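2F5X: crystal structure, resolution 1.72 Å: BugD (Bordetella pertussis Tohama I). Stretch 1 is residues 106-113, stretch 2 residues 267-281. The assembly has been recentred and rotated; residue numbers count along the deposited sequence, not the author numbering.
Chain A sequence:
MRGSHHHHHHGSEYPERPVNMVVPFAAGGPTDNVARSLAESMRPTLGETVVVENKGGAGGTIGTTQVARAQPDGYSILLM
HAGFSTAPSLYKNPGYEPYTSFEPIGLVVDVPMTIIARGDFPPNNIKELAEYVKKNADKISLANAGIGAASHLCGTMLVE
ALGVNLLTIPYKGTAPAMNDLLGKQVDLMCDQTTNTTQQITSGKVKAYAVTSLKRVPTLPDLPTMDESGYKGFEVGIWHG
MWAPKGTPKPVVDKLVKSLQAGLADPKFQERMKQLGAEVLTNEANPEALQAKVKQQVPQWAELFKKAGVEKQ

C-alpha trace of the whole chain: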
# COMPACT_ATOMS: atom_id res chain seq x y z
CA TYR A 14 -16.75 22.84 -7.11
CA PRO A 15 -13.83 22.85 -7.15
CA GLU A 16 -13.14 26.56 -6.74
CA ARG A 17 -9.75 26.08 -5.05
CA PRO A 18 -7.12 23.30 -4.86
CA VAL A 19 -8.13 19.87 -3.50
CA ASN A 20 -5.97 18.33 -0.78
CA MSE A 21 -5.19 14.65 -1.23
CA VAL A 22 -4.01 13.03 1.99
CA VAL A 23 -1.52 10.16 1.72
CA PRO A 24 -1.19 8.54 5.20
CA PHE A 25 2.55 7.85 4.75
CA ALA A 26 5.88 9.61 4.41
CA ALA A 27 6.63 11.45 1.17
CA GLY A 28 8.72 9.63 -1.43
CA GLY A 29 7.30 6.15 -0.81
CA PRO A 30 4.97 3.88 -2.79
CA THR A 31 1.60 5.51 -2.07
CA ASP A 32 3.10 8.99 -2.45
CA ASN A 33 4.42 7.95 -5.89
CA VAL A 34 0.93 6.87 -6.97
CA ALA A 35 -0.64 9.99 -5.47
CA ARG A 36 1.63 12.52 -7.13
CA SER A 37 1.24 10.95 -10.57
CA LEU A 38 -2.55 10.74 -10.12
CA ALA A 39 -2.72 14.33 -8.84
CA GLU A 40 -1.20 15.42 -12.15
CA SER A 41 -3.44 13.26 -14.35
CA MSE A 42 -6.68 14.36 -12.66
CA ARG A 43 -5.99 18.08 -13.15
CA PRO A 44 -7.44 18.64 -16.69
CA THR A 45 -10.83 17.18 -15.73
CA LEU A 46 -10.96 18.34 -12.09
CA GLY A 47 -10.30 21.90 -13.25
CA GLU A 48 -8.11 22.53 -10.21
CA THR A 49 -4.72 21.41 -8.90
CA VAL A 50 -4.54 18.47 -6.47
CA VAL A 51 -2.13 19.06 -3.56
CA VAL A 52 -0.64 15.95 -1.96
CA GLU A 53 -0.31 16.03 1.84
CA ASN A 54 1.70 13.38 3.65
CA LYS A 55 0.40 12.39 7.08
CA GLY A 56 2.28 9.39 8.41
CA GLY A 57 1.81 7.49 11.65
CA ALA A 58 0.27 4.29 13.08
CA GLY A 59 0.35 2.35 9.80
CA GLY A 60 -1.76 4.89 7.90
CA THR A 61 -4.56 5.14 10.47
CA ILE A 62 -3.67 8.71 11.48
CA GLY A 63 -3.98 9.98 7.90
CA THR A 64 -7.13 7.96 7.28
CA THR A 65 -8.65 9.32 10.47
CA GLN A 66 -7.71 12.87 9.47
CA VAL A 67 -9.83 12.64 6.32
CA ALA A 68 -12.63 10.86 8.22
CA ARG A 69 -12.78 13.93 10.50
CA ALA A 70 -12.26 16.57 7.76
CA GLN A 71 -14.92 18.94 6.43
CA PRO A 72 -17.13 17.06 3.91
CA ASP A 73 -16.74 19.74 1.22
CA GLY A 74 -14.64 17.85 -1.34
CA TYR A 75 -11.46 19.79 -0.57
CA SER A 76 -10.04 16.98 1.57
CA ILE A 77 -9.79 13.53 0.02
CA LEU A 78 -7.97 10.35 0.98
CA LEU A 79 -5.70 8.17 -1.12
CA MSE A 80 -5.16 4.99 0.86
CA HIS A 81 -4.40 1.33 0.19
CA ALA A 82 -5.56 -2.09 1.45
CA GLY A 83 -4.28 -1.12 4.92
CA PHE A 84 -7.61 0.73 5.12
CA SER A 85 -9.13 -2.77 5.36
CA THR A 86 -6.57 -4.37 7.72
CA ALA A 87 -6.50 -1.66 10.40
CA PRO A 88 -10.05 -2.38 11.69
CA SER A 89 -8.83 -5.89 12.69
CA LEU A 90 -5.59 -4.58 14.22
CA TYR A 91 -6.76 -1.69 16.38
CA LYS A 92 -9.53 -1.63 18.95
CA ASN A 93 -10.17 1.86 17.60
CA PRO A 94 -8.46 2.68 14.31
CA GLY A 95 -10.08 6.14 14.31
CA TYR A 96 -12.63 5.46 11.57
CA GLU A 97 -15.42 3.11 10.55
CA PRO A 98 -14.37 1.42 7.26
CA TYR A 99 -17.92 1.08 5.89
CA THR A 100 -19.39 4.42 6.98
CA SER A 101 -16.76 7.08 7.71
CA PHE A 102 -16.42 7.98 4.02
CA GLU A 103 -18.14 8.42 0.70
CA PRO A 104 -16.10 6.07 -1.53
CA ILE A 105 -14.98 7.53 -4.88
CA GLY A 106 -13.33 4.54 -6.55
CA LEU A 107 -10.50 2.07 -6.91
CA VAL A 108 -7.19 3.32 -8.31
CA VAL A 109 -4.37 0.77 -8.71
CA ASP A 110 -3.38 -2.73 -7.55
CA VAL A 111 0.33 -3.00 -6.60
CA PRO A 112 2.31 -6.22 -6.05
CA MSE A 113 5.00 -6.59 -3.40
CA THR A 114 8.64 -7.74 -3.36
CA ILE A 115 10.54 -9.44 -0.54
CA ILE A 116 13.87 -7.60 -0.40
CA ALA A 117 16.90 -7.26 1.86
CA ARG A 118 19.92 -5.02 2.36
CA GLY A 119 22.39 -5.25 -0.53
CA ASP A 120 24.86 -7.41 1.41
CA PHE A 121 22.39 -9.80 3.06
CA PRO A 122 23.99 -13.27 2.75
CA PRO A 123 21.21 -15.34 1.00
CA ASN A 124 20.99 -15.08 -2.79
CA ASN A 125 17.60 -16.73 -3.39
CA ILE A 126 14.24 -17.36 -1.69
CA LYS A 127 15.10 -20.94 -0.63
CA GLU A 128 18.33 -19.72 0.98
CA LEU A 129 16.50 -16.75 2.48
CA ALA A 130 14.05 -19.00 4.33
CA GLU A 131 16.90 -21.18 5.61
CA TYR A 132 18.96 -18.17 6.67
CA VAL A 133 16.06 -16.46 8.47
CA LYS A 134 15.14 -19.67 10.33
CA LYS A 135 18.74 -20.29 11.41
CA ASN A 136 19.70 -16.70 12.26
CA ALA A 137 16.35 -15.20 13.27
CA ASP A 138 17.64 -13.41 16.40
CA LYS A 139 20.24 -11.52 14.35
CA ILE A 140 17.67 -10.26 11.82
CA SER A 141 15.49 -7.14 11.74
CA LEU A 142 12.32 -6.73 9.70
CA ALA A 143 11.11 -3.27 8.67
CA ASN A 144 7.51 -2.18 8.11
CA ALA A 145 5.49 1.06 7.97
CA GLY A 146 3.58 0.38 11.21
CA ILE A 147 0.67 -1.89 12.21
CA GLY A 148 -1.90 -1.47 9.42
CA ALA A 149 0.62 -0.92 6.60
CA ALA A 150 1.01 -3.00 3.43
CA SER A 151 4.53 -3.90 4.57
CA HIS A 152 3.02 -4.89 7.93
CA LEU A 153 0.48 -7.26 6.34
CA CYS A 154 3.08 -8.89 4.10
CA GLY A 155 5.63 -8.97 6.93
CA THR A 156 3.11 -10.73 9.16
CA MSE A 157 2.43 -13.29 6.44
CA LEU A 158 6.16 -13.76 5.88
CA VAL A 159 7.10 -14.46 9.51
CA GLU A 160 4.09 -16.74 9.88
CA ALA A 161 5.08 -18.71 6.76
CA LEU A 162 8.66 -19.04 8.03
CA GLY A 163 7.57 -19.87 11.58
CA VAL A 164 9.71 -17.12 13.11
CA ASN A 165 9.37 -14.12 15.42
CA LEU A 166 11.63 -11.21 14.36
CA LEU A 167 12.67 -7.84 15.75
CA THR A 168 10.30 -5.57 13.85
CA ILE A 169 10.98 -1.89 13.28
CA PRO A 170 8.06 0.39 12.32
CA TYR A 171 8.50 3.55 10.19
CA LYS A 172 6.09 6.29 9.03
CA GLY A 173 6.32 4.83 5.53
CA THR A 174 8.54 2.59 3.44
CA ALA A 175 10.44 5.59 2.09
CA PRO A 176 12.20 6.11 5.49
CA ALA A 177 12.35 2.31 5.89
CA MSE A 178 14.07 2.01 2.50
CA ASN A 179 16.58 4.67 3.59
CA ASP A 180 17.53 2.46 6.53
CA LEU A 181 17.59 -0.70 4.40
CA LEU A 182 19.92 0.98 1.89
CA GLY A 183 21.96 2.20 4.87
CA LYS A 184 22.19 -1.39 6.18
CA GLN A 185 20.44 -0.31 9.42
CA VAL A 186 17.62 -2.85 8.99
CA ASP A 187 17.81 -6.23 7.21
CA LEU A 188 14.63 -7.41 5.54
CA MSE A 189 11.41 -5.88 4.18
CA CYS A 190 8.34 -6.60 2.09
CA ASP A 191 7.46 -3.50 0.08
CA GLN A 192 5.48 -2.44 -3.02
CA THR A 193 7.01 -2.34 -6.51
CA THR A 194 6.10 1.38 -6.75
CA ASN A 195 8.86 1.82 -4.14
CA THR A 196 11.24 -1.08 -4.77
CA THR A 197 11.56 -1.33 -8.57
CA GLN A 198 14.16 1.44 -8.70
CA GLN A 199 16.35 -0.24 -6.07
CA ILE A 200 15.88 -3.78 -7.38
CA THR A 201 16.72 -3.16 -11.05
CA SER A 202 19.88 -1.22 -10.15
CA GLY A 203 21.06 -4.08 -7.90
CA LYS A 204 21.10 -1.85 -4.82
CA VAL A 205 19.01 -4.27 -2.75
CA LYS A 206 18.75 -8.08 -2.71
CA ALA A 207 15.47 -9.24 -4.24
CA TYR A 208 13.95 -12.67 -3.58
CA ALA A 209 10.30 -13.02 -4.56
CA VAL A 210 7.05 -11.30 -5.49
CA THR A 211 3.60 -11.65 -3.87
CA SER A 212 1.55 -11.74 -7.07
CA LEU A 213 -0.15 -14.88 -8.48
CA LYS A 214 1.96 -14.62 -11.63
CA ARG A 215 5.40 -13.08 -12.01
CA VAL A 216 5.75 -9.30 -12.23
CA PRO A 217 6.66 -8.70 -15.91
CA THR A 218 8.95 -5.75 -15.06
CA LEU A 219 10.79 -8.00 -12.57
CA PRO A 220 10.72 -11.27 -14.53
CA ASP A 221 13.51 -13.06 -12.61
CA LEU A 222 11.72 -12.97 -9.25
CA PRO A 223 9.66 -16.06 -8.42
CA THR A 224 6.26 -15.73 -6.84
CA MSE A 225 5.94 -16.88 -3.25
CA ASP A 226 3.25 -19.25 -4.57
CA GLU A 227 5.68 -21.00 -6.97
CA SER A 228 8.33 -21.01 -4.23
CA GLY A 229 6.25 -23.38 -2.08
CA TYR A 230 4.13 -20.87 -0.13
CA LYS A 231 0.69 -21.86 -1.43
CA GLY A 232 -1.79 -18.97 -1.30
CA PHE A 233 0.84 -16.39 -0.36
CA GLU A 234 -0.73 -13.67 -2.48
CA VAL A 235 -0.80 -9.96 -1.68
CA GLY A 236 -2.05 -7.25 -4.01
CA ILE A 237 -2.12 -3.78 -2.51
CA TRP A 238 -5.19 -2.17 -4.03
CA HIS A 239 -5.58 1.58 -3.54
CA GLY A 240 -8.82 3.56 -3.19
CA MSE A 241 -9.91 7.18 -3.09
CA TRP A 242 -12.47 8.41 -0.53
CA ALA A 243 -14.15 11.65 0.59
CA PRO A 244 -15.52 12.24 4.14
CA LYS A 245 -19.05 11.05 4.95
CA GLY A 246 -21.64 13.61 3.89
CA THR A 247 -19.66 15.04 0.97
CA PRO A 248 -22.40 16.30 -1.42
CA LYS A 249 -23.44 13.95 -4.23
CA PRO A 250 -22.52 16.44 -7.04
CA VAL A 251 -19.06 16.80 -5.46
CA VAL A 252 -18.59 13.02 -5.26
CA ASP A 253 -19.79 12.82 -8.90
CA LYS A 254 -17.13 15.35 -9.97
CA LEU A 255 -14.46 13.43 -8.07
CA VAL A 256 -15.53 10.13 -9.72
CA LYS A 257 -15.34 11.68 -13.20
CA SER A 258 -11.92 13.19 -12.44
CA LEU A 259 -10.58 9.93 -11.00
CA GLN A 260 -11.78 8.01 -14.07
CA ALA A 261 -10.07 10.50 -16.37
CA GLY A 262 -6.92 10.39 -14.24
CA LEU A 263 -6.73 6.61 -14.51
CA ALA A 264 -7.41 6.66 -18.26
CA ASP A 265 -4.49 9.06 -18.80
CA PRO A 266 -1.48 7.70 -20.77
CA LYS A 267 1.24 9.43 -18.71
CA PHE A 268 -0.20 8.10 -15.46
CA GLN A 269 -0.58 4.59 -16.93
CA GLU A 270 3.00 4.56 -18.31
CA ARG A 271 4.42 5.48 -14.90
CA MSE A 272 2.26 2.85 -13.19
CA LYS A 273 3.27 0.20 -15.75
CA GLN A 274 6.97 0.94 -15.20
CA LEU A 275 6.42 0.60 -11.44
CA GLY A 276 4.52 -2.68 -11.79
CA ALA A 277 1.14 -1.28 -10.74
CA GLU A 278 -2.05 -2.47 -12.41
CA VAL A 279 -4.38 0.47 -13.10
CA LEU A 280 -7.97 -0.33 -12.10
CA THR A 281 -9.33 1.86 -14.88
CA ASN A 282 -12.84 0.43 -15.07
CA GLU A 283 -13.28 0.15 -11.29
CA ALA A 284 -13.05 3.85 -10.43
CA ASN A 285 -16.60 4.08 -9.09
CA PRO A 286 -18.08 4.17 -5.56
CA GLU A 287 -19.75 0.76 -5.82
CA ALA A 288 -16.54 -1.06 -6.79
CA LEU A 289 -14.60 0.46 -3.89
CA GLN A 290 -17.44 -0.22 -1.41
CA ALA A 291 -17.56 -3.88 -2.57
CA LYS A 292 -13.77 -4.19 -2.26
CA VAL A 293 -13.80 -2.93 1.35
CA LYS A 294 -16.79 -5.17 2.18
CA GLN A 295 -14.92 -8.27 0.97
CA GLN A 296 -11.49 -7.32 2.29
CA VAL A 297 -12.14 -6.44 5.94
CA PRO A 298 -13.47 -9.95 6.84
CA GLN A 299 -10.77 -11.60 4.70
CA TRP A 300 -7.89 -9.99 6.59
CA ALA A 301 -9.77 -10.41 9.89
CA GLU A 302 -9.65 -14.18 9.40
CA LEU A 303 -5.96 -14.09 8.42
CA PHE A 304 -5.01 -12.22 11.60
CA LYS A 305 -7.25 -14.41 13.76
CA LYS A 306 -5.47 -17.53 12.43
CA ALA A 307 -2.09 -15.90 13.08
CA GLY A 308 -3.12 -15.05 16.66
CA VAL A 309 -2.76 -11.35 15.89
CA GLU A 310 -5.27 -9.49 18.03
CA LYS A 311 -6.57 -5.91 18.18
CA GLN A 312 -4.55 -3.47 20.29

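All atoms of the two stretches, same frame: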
# COMPACT_ATOMS: atom_id res chain seq x y z
N GLY A 106 -13.62 5.66 -5.68
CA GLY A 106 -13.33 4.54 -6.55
C GLY A 106 -12.00 3.88 -6.28
O GLY A 106 -11.18 4.40 -5.51
N LEU A 107 -11.80 2.73 -6.92
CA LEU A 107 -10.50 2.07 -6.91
C LEU A 107 -9.53 2.79 -7.85
O LEU A 107 -9.95 3.57 -8.71
CB LEU A 107 -10.64 0.58 -7.27
CG LEU A 107 -11.25 -0.24 -6.12
CD1 LEU A 107 -11.89 -1.53 -6.61
CD2 LEU A 107 -10.19 -0.53 -5.03
N VAL A 108 -8.24 2.54 -7.66
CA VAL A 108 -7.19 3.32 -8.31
C VAL A 108 -6.18 2.39 -9.00
O VAL A 108 -6.13 2.31 -10.23
CB VAL A 108 -6.50 4.26 -7.28
CG1 VAL A 108 -5.37 5.07 -7.91
CG2 VAL A 108 -7.53 5.20 -6.62
N VAL A 109 -5.38 1.69 -8.19
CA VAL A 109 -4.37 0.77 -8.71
C VAL A 109 -4.30 -0.47 -7.82
O VAL A 109 -4.77 -0.45 -6.68
CB VAL A 109 -2.93 1.41 -8.77
CG1 VAL A 109 -2.84 2.51 -9.82
CG2 VAL A 109 -2.48 1.94 -7.39
N ASP A 110 -3.68 -1.53 -8.33
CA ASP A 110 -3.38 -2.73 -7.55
C ASP A 110 -1.87 -3.00 -7.70
O ASP A 110 -1.39 -3.19 -8.82
CB ASP A 110 -4.24 -3.90 -8.06
CG ASP A 110 -4.10 -5.15 -7.23
OD1 ASP A 110 -3.45 -5.14 -6.17
OD2 ASP A 110 -4.63 -6.23 -7.59
N VAL A 111 -1.15 -2.97 -6.59
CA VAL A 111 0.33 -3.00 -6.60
C VAL A 111 0.85 -4.27 -5.95
O VAL A 111 0.50 -4.56 -4.81
CB VAL A 111 0.91 -1.76 -5.88
CG1 VAL A 111 2.44 -1.65 -6.06
CG2 VAL A 111 0.23 -0.48 -6.40
N PRO A 112 1.72 -5.01 -6.64
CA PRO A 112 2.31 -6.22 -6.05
C PRO A 112 3.47 -5.86 -5.12
O PRO A 112 3.95 -4.72 -5.13
CB PRO A 112 2.80 -7.00 -7.27
CG PRO A 112 3.15 -5.92 -8.29
CD PRO A 112 2.19 -4.78 -8.02
N MSE A 113 3.89 -6.82 -4.32
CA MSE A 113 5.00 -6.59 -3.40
C MSE A 113 6.22 -7.48 -3.70
O MSE A 113 6.09 -8.54 -4.34
CB MSE A 113 4.52 -6.72 -1.96
CG MSE A 113 3.35 -5.77 -1.66
SE MSE A 113 2.77 -5.93 0.15
CE MSE A 113 4.26 -4.90 0.97
N LYS A 267 0.05 9.15 -19.52
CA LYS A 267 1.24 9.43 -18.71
C LYS A 267 1.17 8.70 -17.37
O LYS A 267 2.14 8.05 -16.94
CB LYS A 267 1.43 10.93 -18.50
CG LYS A 267 2.74 11.29 -17.77
CD LYS A 267 2.89 12.79 -17.55
CE LYS A 267 4.14 13.08 -16.72
NZ LYS A 267 4.45 14.54 -16.67
N PHE A 268 0.02 8.81 -16.72
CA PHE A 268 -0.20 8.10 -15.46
C PHE A 268 -0.00 6.60 -15.66
O PHE A 268 0.73 5.96 -14.91
CB PHE A 268 -1.59 8.42 -14.89
CG PHE A 268 -1.91 7.64 -13.64
CD1 PHE A 268 -1.30 7.98 -12.43
CD2 PHE A 268 -2.79 6.57 -13.69
CE1 PHE A 268 -1.58 7.25 -11.27
CE2 PHE A 268 -3.07 5.84 -12.54
CZ PHE A 268 -2.46 6.19 -11.32
N GLN A 269 -0.66 6.04 -16.68
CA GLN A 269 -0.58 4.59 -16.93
C GLN A 269 0.84 4.10 -17.27
O GLN A 269 1.23 3.01 -16.83
CB GLN A 269 -1.59 4.17 -18.01
CG GLN A 269 -3.05 4.24 -17.51
CD GLN A 269 -3.83 2.94 -17.66
OE1 GLN A 269 -5.07 2.93 -17.54
NE2 GLN A 269 -3.13 1.84 -17.90
N GLU A 270 1.61 4.91 -18.00
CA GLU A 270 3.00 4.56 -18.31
C GLU A 270 3.83 4.47 -17.03
O GLU A 270 4.59 3.51 -16.85
CB GLU A 270 3.63 5.55 -19.28
CG GLU A 270 5.05 5.18 -19.73
CD GLU A 270 5.21 3.73 -20.17
OE1 GLU A 270 4.32 3.19 -20.89
OE2 GLU A 270 6.23 3.11 -19.80
N ARG A 271 3.68 5.47 -16.16
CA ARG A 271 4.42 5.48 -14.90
C ARG A 271 4.03 4.29 -14.03
O ARG A 271 4.89 3.63 -13.46
CB ARG A 271 4.25 6.80 -14.13
CG ARG A 271 5.09 6.87 -12.83
CD ARG A 271 6.60 6.85 -13.05
NE ARG A 271 7.35 7.02 -11.80
CZ ARG A 271 8.56 6.51 -11.57
NH1 ARG A 271 9.18 5.77 -12.49
NH2 ARG A 271 9.16 6.72 -10.40
N MSE A 272 2.73 4.01 -13.95
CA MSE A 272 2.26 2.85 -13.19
C MSE A 272 2.80 1.54 -13.76
O MSE A 272 3.27 0.68 -13.00
CB MSE A 272 0.72 2.82 -13.11
CG MSE A 272 0.12 3.96 -12.27
SE MSE A 272 0.82 4.14 -10.43
CE MSE A 272 2.09 5.64 -10.72
N LYS A 273 2.76 1.41 -15.08
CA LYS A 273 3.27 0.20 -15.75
C LYS A 273 4.75 -0.03 -15.43
O LYS A 273 5.15 -1.14 -15.07
CB LYS A 273 3.04 0.30 -17.26
CG LYS A 273 3.48 -0.93 -18.03
CD LYS A 273 3.46 -0.68 -19.54
CE LYS A 273 3.88 -1.92 -20.31
NZ LYS A 273 5.35 -2.19 -20.15
N GLN A 274 5.55 1.03 -15.50
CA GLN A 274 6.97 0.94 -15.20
C GLN A 274 7.21 0.49 -13.76
O GLN A 274 8.15 -0.25 -13.48
CB GLN A 274 7.65 2.28 -15.42
CG GLN A 274 7.76 2.67 -16.89
CD GLN A 274 8.29 4.08 -17.09
OE1 GLN A 274 8.05 4.96 -16.26
NE2 GLN A 274 9.00 4.30 -18.19
N LEU A 275 6.32 0.92 -12.86
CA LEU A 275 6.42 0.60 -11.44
C LEU A 275 5.68 -0.67 -11.04
O LEU A 275 5.62 -1.01 -9.85
CB LEU A 275 5.93 1.78 -10.59
CG LEU A 275 6.76 3.06 -10.63
CD1 LEU A 275 6.03 4.12 -9.82
CD2 LEU A 275 8.18 2.84 -10.12
N GLY A 276 5.12 -1.37 -12.02
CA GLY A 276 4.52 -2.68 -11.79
C GLY A 276 3.10 -2.65 -11.25
O GLY A 276 2.54 -3.69 -10.89
N ALA A 277 2.51 -1.45 -11.22
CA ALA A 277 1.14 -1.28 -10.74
C ALA A 277 0.13 -1.53 -11.84
O ALA A 277 0.29 -1.05 -12.97
CB ALA A 277 0.95 0.11 -10.14
N GLU A 278 -0.91 -2.29 -11.51
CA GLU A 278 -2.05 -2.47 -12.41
C GLU A 278 -3.02 -1.32 -12.17
O GLU A 278 -3.40 -1.07 -11.03
CB GLU A 278 -2.76 -3.79 -12.11
CG GLU A 278 -4.08 -3.95 -12.87
CD GLU A 278 -4.90 -5.15 -12.46
OE1 GLU A 278 -5.72 -5.60 -13.29
OE2 GLU A 278 -4.75 -5.64 -11.31
N VAL A 279 -3.42 -0.63 -13.23
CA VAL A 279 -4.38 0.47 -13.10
C VAL A 279 -5.78 -0.12 -13.18
O VAL A 279 -6.09 -0.87 -14.10
CB VAL A 279 -4.17 1.56 -14.18
CG1 VAL A 279 -5.16 2.71 -13.99
CG2 VAL A 279 -2.74 2.10 -14.13
N LEU A 280 -6.62 0.23 -12.20
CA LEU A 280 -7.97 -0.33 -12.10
C LEU A 280 -8.97 0.60 -12.80
O LEU A 280 -9.95 1.06 -12.22
CB LEU A 280 -8.33 -0.57 -10.62
CG LEU A 280 -7.37 -1.54 -9.90
CD1 LEU A 280 -7.72 -1.70 -8.43
CD2 LEU A 280 -7.34 -2.90 -10.60
N THR A 281 -8.71 0.81 -14.09
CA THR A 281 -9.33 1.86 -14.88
C THR A 281 -10.85 1.82 -14.90
O THR A 281 -11.51 2.86 -14.83
CB THR A 281 -8.80 1.77 -16.32
OG1 THR A 281 -7.39 1.49 -16.28
CG2 THR A 281 -8.89 3.12 -17.00

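Strand 106-113 of BugD pairs with the short strand 278-279, which follows a helix and a tight turn; the contact buries 510 Å², both sides summed, between residues that, where they touch, are at least 159 apart in sequence. The pairing is antiparallel and rests on three main-chain hydrogen bonds. Asp-110 and Glu-278 form the hydrogen-bonded pair: Asp-110 N donates to Glu-278 O (2.8 Å), and Glu-278 N donates to Asp-110 O (2.9 Å), both with angles of 160° at the hydrogen. Two residues along, Leu-280 N donates to Val-108 O at 2.9 Å and 167°, so the bonding outlasts strand 278-279 by one residue. Between these bonds lies the non-hydrogen-bonded pair Val-109 and Val-279, with CA atoms 4.4 Å apart. Here Glu-278 O, already the acceptor for Asp-110 N, also receives a CA-H...O contact from Val-109 CA at 3.1 Å.

Side chains alternate across the sheet. On the face of Val-109 and Val-279 the contact is apolar and leans on the helix. Val-109, buried and with chi1 in the m well, sends CG1 to within 4.0 Å of Phe-268 CZ, approaching the ring obliquely, and to 4.1 Å from SE of the selenomethionine Met-272; the same CG1 lies 4.3 Å from Val-279 CG2. Phe-268 and Met-272 stand one helical turn apart, and both point their CA-to-CB bonds toward the strand. Ala-277 supplies a small methyl in this layer, its CB 4.3 Å from Val-109 CB and 3.9 Å from Val-111 CG2.

The face of Asp-110 and Glu-278 is more open and carries charge. Asp-110 OD2 and Glu-278 OE2 come within 3.8 Å, a close approach of like charges, so it is the main chain of these two residues, not their carboxylates, that provides the attraction. Leu-280 covers part of this region: with chi1 m and chi2 t, its CD1 reaches 3.9 Å from Leu-107 CB and 4.1 Å from Asp-110 CB. It gives up 90 Å² to the other stretch, more than any other residue here, while its own main-chain N is satisfied by Val-108 O.

The turn from helix to strand is a Schellman motif. Gly-276 N bonds to Lys-273 O at 3.1 Å, and Ala-277 N reaches back to Met-272 O at 2.9 Å, satisfying both amides within their own stretch. Gly-276 has a phi of 82°, a conformation that glycine adopts readily because it has no CB. Its carbonyl faces the strand at Pro-112, where Gly-276 O lies 3.1 Å from Pro-112 CD. Proline has no amide hydrogen to donate, so this is packing of an oxygen against the ring, and the ladder of N-H...O bonds does not extend to this position. Within the helix the amides are satisfied along its own backbone: Met-272 N bonds to Phe-268 O at 3.0 Å, and Lys-273 N to Gln-269 O at 2.8 Å.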